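Local coordinates for polysaccharide Lyase Family 6 (Bacteroides cellulosilyticus, PDB 6QPS), which is a calcium-binding alginate lyase of polysaccharide lyase family 6, specific for mannuronic acid and probably cleaving its substrate by beta-elimination, at residues A[98-109]-A[129-140]. Numbering follows the deposited sequence.
Sequences YLQLEDLLFYKA and FCRMTRCVIDEC
Tyr98 and Phe129 occupy matching places on successive coils of the right-handed parallel beta-helix characteristic of this family: Phe129 CB sits 3.6 Å from the Tyr98 ring centroid, a CH-pi contact, and the ring planes, 8° apart, are slid until they barely overlap. Packing is tightest where Leu105 CD1 presses on Val136 CG1 at 3.5 Å. Strand axes run 4.8 Å apart, and the backbone ladder, including Phe106 N to Val136 O at 2.8 Å, sets the register. It weakens at the bend, where Leu104 N turns to Cys135 SG instead of a carbonyl. Inside, Phe106 lies over Ile137, apolar above apolar, and Ile117 touches both.

The Gln100, Arg131 and Glu102 rim is looser and wetter. One water joins Gln100 OE1 to Arg131 NH1, whose guanidinium also pairs with Asp167 one coil further on. Beyond it Arg134, bent at chi3 (-53°), comes side-on to Asp103, NE reaching OD1 at 2.9 Å and NH2 reaching OD2 at 3.0 Å from above the carboxylate plane. The weaker arm of this salt-bridge network is NH2 to Glu102 OE1 at 3.2 Å; Gln100 NE2 holds Glu102 OE2 at 2.6 Å. A leucine here would probably leave Asp103 without its two-nitrogen partner and Glu102 OE1 without its cation. Pairing with Arg134, and a weak bond from Trp452 to OD1, would probably favour the charged form of the buried Asp103.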
loop_
_atom_site.group_PDB
_atom_site.type_symbol
_atom_site.label_atom_id
_atom_site.label_comp_id
_atom_site.label_asym_id
_atom_site.label_seq_id
_atom_site.Cartn_x
_atom_site.Cartn_y
_atom_site.Cartn_z
ATOM N N TYR A 98 -7.177 22.662 -2.783
ATOM C CA TYR A 98 -7.688 22.749 -1.415
ATOM C C TYR A 98 -9.172 22.378 -1.313
ATOM O O TYR A 98 -9.981 23.092 -0.710
ATOM C CB TYR A 98 -7.383 24.120 -0.797
ATOM C CG TYR A 98 -5.891 24.356 -0.607
ATOM C CD1 TYR A 98 -5.228 23.877 0.522
ATOM C CD2 TYR A 98 -5.149 25.054 -1.553
ATOM C CE1 TYR A 98 -3.865 24.102 0.698
ATOM C CE2 TYR A 98 -3.772 25.264 -1.382
ATOM C CZ TYR A 98 -3.157 24.772 -0.258
ATOM O OH TYR A 98 -1.796 25.004 -0.092
ATOM N N LEU A 99 -9.515 21.218 -1.872
ATOM C CA LEU A 99 -10.844 20.622 -1.760
ATOM C C LEU A 99 -10.766 19.431 -0.819
ATOM O O LEU A 99 -9.761 18.706 -0.825
ATOM C CB LEU A 99 -11.321 20.151 -3.135
ATOM C CG LEU A 99 -11.226 21.175 -4.263
ATOM C CD1 LEU A 99 -11.677 20.534 -5.576
ATOM C CD2 LEU A 99 -12.037 22.400 -3.941
ATOM N N GLN A 100 -11.802 19.243 0.008
ATOM C CA GLN A 100 -11.776 18.212 1.044
ATOM C C GLN A 100 -13.109 17.484 1.108
ATOM O O GLN A 100 -14.168 18.121 1.156
ATOM C CB GLN A 100 -11.490 18.894 2.385
ATOM C CG GLN A 100 -11.116 18.030 3.543
ATOM C CD GLN A 100 -10.254 18.814 4.547
ATOM O OE1 GLN A 100 -9.212 19.373 4.186
ATOM N NE2 GLN A 100 -10.700 18.867 5.789
ATOM N N LEU A 101 -13.046 16.156 1.110
ATOM C CA LEU A 101 -14.184 15.301 1.419
ATOM C C LEU A 101 -14.009 14.756 2.826
ATOM O O LEU A 101 -12.930 14.251 3.161
ATOM C CB LEU A 101 -14.209 14.105 0.469
ATOM C CG LEU A 101 -14.709 14.326 -0.958
ATOM C CD1 LEU A 101 -13.756 15.161 -1.747
ATOM C CD2 LEU A 101 -14.939 12.973 -1.633
ATOM N N GLU A 102 -15.083 14.798 3.621
ATOM C CA GLU A 102 -15.025 14.378 5.018
ATOM C C GLU A 102 -16.274 13.609 5.435
ATOM O O GLU A 102 -17.403 14.041 5.181
ATOM C CB GLU A 102 -14.951 15.573 5.997
ATOM C CG GLU A 102 -13.869 16.612 5.755
ATOM C CD GLU A 102 -13.971 17.782 6.742
ATOM O OE1 GLU A 102 -14.921 17.815 7.566
ATOM O OE2 GLU A 102 -13.118 18.684 6.667
ATOM N N ASP A 103 -16.080 12.532 6.192
ATOM C CA ASP A 103 -17.161 11.884 6.933
ATOM C C ASP A 103 -18.249 11.288 6.034
ATOM O O ASP A 103 -19.394 11.139 6.472
ATOM C CB ASP A 103 -17.777 12.836 7.960
ATOM C CG ASP A 103 -16.829 13.145 9.119
ATOM O OD1 ASP A 103 -16.046 12.254 9.517
ATOM O OD2 ASP A 103 -16.882 14.276 9.652
ATOM N N LEU A 104 -17.915 10.917 4.803
ATOM C CA LEU A 104 -18.859 10.321 3.864
ATOM C C LEU A 104 -18.752 8.802 3.890
ATOM O O LEU A 104 -17.656 8.253 4.030
ATOM C CB LEU A 104 -18.581 10.818 2.442
ATOM C CG LEU A 104 -18.779 12.324 2.219
ATOM C CD1 LEU A 104 -18.336 12.703 0.816
ATOM C CD2 LEU A 104 -20.212 12.781 2.464
ATOM N N LEU A 105 -19.883 8.128 3.701
ATOM C CA LEU A 105 -19.933 6.674 3.643
ATOM C C LEU A 105 -20.331 6.236 2.243
ATOM O O LEU A 105 -21.507 6.348 1.874
ATOM C CB LEU A 105 -20.928 6.146 4.665
ATOM C CG LEU A 105 -21.299 4.666 4.611
ATOM C CD1 LEU A 105 -20.143 3.736 4.661
ATOM C CD2 LEU A 105 -22.230 4.319 5.788
ATOM N N PHE A 106 -19.365 5.705 1.493
ATOM C CA PHE A 106 -19.613 5.107 0.187
ATOM C C PHE A 106 -19.899 3.628 0.438
ATOM O O PHE A 106 -19.010 2.883 0.858
ATOM C CB PHE A 106 -18.434 5.301 -0.766
ATOM C CG PHE A 106 -18.096 6.755 -1.059
ATOM C CD1 PHE A 106 -17.231 7.463 -0.253
ATOM C CD2 PHE A 106 -18.647 7.403 -2.148
ATOM C CE1 PHE A 106 -16.925 8.793 -0.526
ATOM C CE2 PHE A 106 -18.342 8.739 -2.417
ATOM C CZ PHE A 106 -17.489 9.427 -1.604
ATOM N N TYR A 107 -21.142 3.211 0.209
ATOM C CA TYR A 107 -21.604 1.861 0.527
ATOM C C TYR A 107 -22.418 1.358 -0.652
ATOM O O TYR A 107 -23.440 1.956 -1.004
ATOM C CB TYR A 107 -22.433 1.816 1.813
ATOM C CG TYR A 107 -22.886 0.398 2.133
ATOM C CD1 TYR A 107 -21.967 -0.571 2.540
ATOM C CD2 TYR A 107 -24.208 0.012 1.990
ATOM C CE1 TYR A 107 -22.355 -1.860 2.804
ATOM C CE2 TYR A 107 -24.597 -1.283 2.245
ATOM C CZ TYR A 107 -23.670 -2.212 2.656
ATOM O OH TYR A 107 -24.070 -3.504 2.901
ATOM N N LYS A 108 -21.977 0.262 -1.263
ATOM C CA LYS A 108 -22.658 -0.300 -2.427
ATOM C C LYS A 108 -22.871 0.768 -3.503
ATOM O O LYS A 108 -23.920 0.865 -4.132
ATOM C CB LYS A 108 -23.951 -1.028 -2.034
ATOM C CG LYS A 108 -23.634 -2.316 -1.270
ATOM C CD LYS A 108 -24.856 -3.168 -0.911
ATOM C CE LYS A 108 -24.367 -4.500 -0.303
ATOM N NZ LYS A 108 -25.437 -5.461 0.131
ATOM N N ALA A 109 -21.845 1.590 -3.703
ATOM C CA ALA A 109 -21.673 2.393 -4.908
ATOM C C ALA A 109 -20.665 1.676 -5.798
ATOM O O ALA A 109 -19.986 0.748 -5.358
ATOM C CB ALA A 109 -21.114 3.770 -4.538
ATOM N N PHE A 129 -3.334 19.598 -3.409
ATOM C CA PHE A 129 -3.637 19.981 -2.030
ATOM C C PHE A 129 -5.066 19.611 -1.636
ATOM O O PHE A 129 -5.715 20.310 -0.858
ATOM C CB PHE A 129 -3.347 21.462 -1.765
ATOM C CG PHE A 129 -1.894 21.798 -1.830
ATOM C CD1 PHE A 129 -1.360 22.326 -2.978
ATOM C CD2 PHE A 129 -1.060 21.559 -0.744
ATOM C CE1 PHE A 129 -0.001 22.630 -3.049
ATOM C CE2 PHE A 129 0.294 21.861 -0.816
ATOM C CZ PHE A 129 0.808 22.391 -1.967
ATOM N N CYS A 130 -5.580 18.519 -2.184
ATOM C CA CYS A 130 -6.914 18.021 -1.877
ATOM C C CYS A 130 -6.793 16.831 -0.930
ATOM O O CYS A 130 -5.735 16.213 -0.812
ATOM C CB CYS A 130 -7.641 17.640 -3.164
ATOM S SG CYS A 130 -8.049 19.072 -4.225
ATOM N N ARG A 131 -7.887 16.527 -0.230
ATOM C CA ARG A 131 -7.827 15.581 0.876
ATOM C C ARG A 131 -9.135 14.816 1.007
ATOM O O ARG A 131 -10.211 15.396 0.891
ATOM C CB ARG A 131 -7.553 16.329 2.178
ATOM C CG ARG A 131 -7.479 15.460 3.421
ATOM C CD ARG A 131 -7.117 16.323 4.619
ATOM N NE ARG A 131 -7.062 15.552 5.852
ATOM C CZ ARG A 131 -7.073 16.067 7.075
ATOM N NH1 ARG A 131 -7.133 17.386 7.244
ATOM N NH2 ARG A 131 -7.020 15.273 8.127
ATOM N N MET A 132 -9.032 13.500 1.211
ATOM C CA MET A 132 -10.168 12.671 1.605
ATOM C C MET A 132 -9.861 12.134 2.999
ATOM O O MET A 132 -8.867 11.425 3.180
ATOM C CB MET A 132 -10.376 11.537 0.595
ATOM C CG MET A 132 -11.418 10.541 0.996
ATOM S SD MET A 132 -11.374 9.020 -0.018
ATOM C CE MET A 132 -11.765 9.660 -1.606
ATOM N N THR A 133 -10.702 12.479 3.981
ATOM C CA THR A 133 -10.437 12.155 5.376
ATOM C C THR A 133 -11.696 11.620 6.054
ATOM O O THR A 133 -12.808 12.115 5.829
ATOM C CB THR A 133 -9.833 13.359 6.118
ATOM O OG1 THR A 133 -9.436 12.947 7.422
ATOM C CG2 THR A 133 -10.820 14.523 6.249
ATOM N N ARG A 134 -11.512 10.592 6.884
ATOM C CA ARG A 134 -12.604 10.039 7.686
ATOM C C ARG A 134 -13.771 9.582 6.817
ATOM O O ARG A 134 -14.933 9.689 7.215
ATOM C CB ARG A 134 -13.098 11.020 8.752
ATOM C CG ARG A 134 -11.996 11.613 9.602
ATOM C CD ARG A 134 -12.547 12.444 10.753
ATOM N NE ARG A 134 -13.507 13.465 10.328
ATOM C CZ ARG A 134 -13.205 14.725 10.044
ATOM N NH1 ARG A 134 -11.954 15.152 10.110
ATOM N NH2 ARG A 134 -14.164 15.565 9.682
ATOM N N CYS A 135 -13.458 9.014 5.657
ATOM C CA CYS A 135 -14.457 8.437 4.763
ATOM C C CYS A 135 -14.348 6.918 4.772
ATOM O O CYS A 135 -13.311 6.343 5.116
ATOM C CB CYS A 135 -14.281 8.959 3.333
ATOM S SG CYS A 135 -14.698 10.707 3.157
ATOM N N VAL A 136 -15.445 6.264 4.398
ATOM C CA VAL A 136 -15.496 4.820 4.249
ATOM C C VAL A 136 -15.837 4.478 2.803
ATOM O O VAL A 136 -16.704 5.111 2.189
ATOM C CB VAL A 136 -16.557 4.229 5.201
ATOM C CG1 VAL A 136 -16.834 2.760 4.866
ATOM C CG2 VAL A 136 -16.166 4.359 6.669
ATOM N N ILE A 137 -15.165 3.455 2.276
ATOM C CA ILE A 137 -15.589 2.771 1.056
ATOM C C ILE A 137 -15.723 1.293 1.410
ATOM O O ILE A 137 -14.726 0.619 1.728
ATOM C CB ILE A 137 -14.597 2.964 -0.098
ATOM C CG1 ILE A 137 -14.341 4.444 -0.384
ATOM C CG2 ILE A 137 -15.133 2.268 -1.366
ATOM C CD1 ILE A 137 -13.368 4.723 -1.559
ATOM N N ASP A 138 -16.955 0.777 1.374
ATOM C CA ASP A 138 -17.251 -0.596 1.781
ATOM C C ASP A 138 -18.214 -1.213 0.775
ATOM O O ASP A 138 -19.214 -0.583 0.409
ATOM C CB ASP A 138 -17.879 -0.621 3.190
ATOM C CG ASP A 138 -18.086 -2.038 3.731
ATOM O OD1 ASP A 138 -17.367 -2.966 3.345
ATOM O OD2 ASP A 138 -19.008 -2.248 4.551
ATOM N N GLU A 139 -17.889 -2.422 0.298
ATOM C CA GLU A 139 -18.799 -3.198 -0.564
ATOM C C GLU A 139 -19.157 -2.451 -1.852
ATOM O O GLU A 139 -20.265 -2.597 -2.375
ATOM C CB GLU A 139 -20.079 -3.612 0.175
ATOM C CG GLU A 139 -19.870 -4.451 1.420
ATOM C CD GLU A 139 -19.539 -5.906 1.133
ATOM O OE1 GLU A 139 -19.458 -6.298 -0.054
ATOM O OE2 GLU A 139 -19.361 -6.677 2.112
ATOM N N CYS A 140 -18.224 -1.669 -2.404
ATOM C CA CYS A 140 -18.522 -0.828 -3.567
ATOM C C CYS A 140 -18.191 -1.583 -4.855
ATOM O O CYS A 140 -17.257 -1.258 -5.599
ATOM C CB CYS A 140 -17.796 0.507 -3.455
ATOM S SG CYS A 140 -18.622 1.693 -2.334
HETATM O O HOH W 1 -6.846 19.742 5.776
HETATM O O HOH W 2 -7.556 20.340 1.580
HETATM O O HOH W 3 -12.069 18.200 9.430
#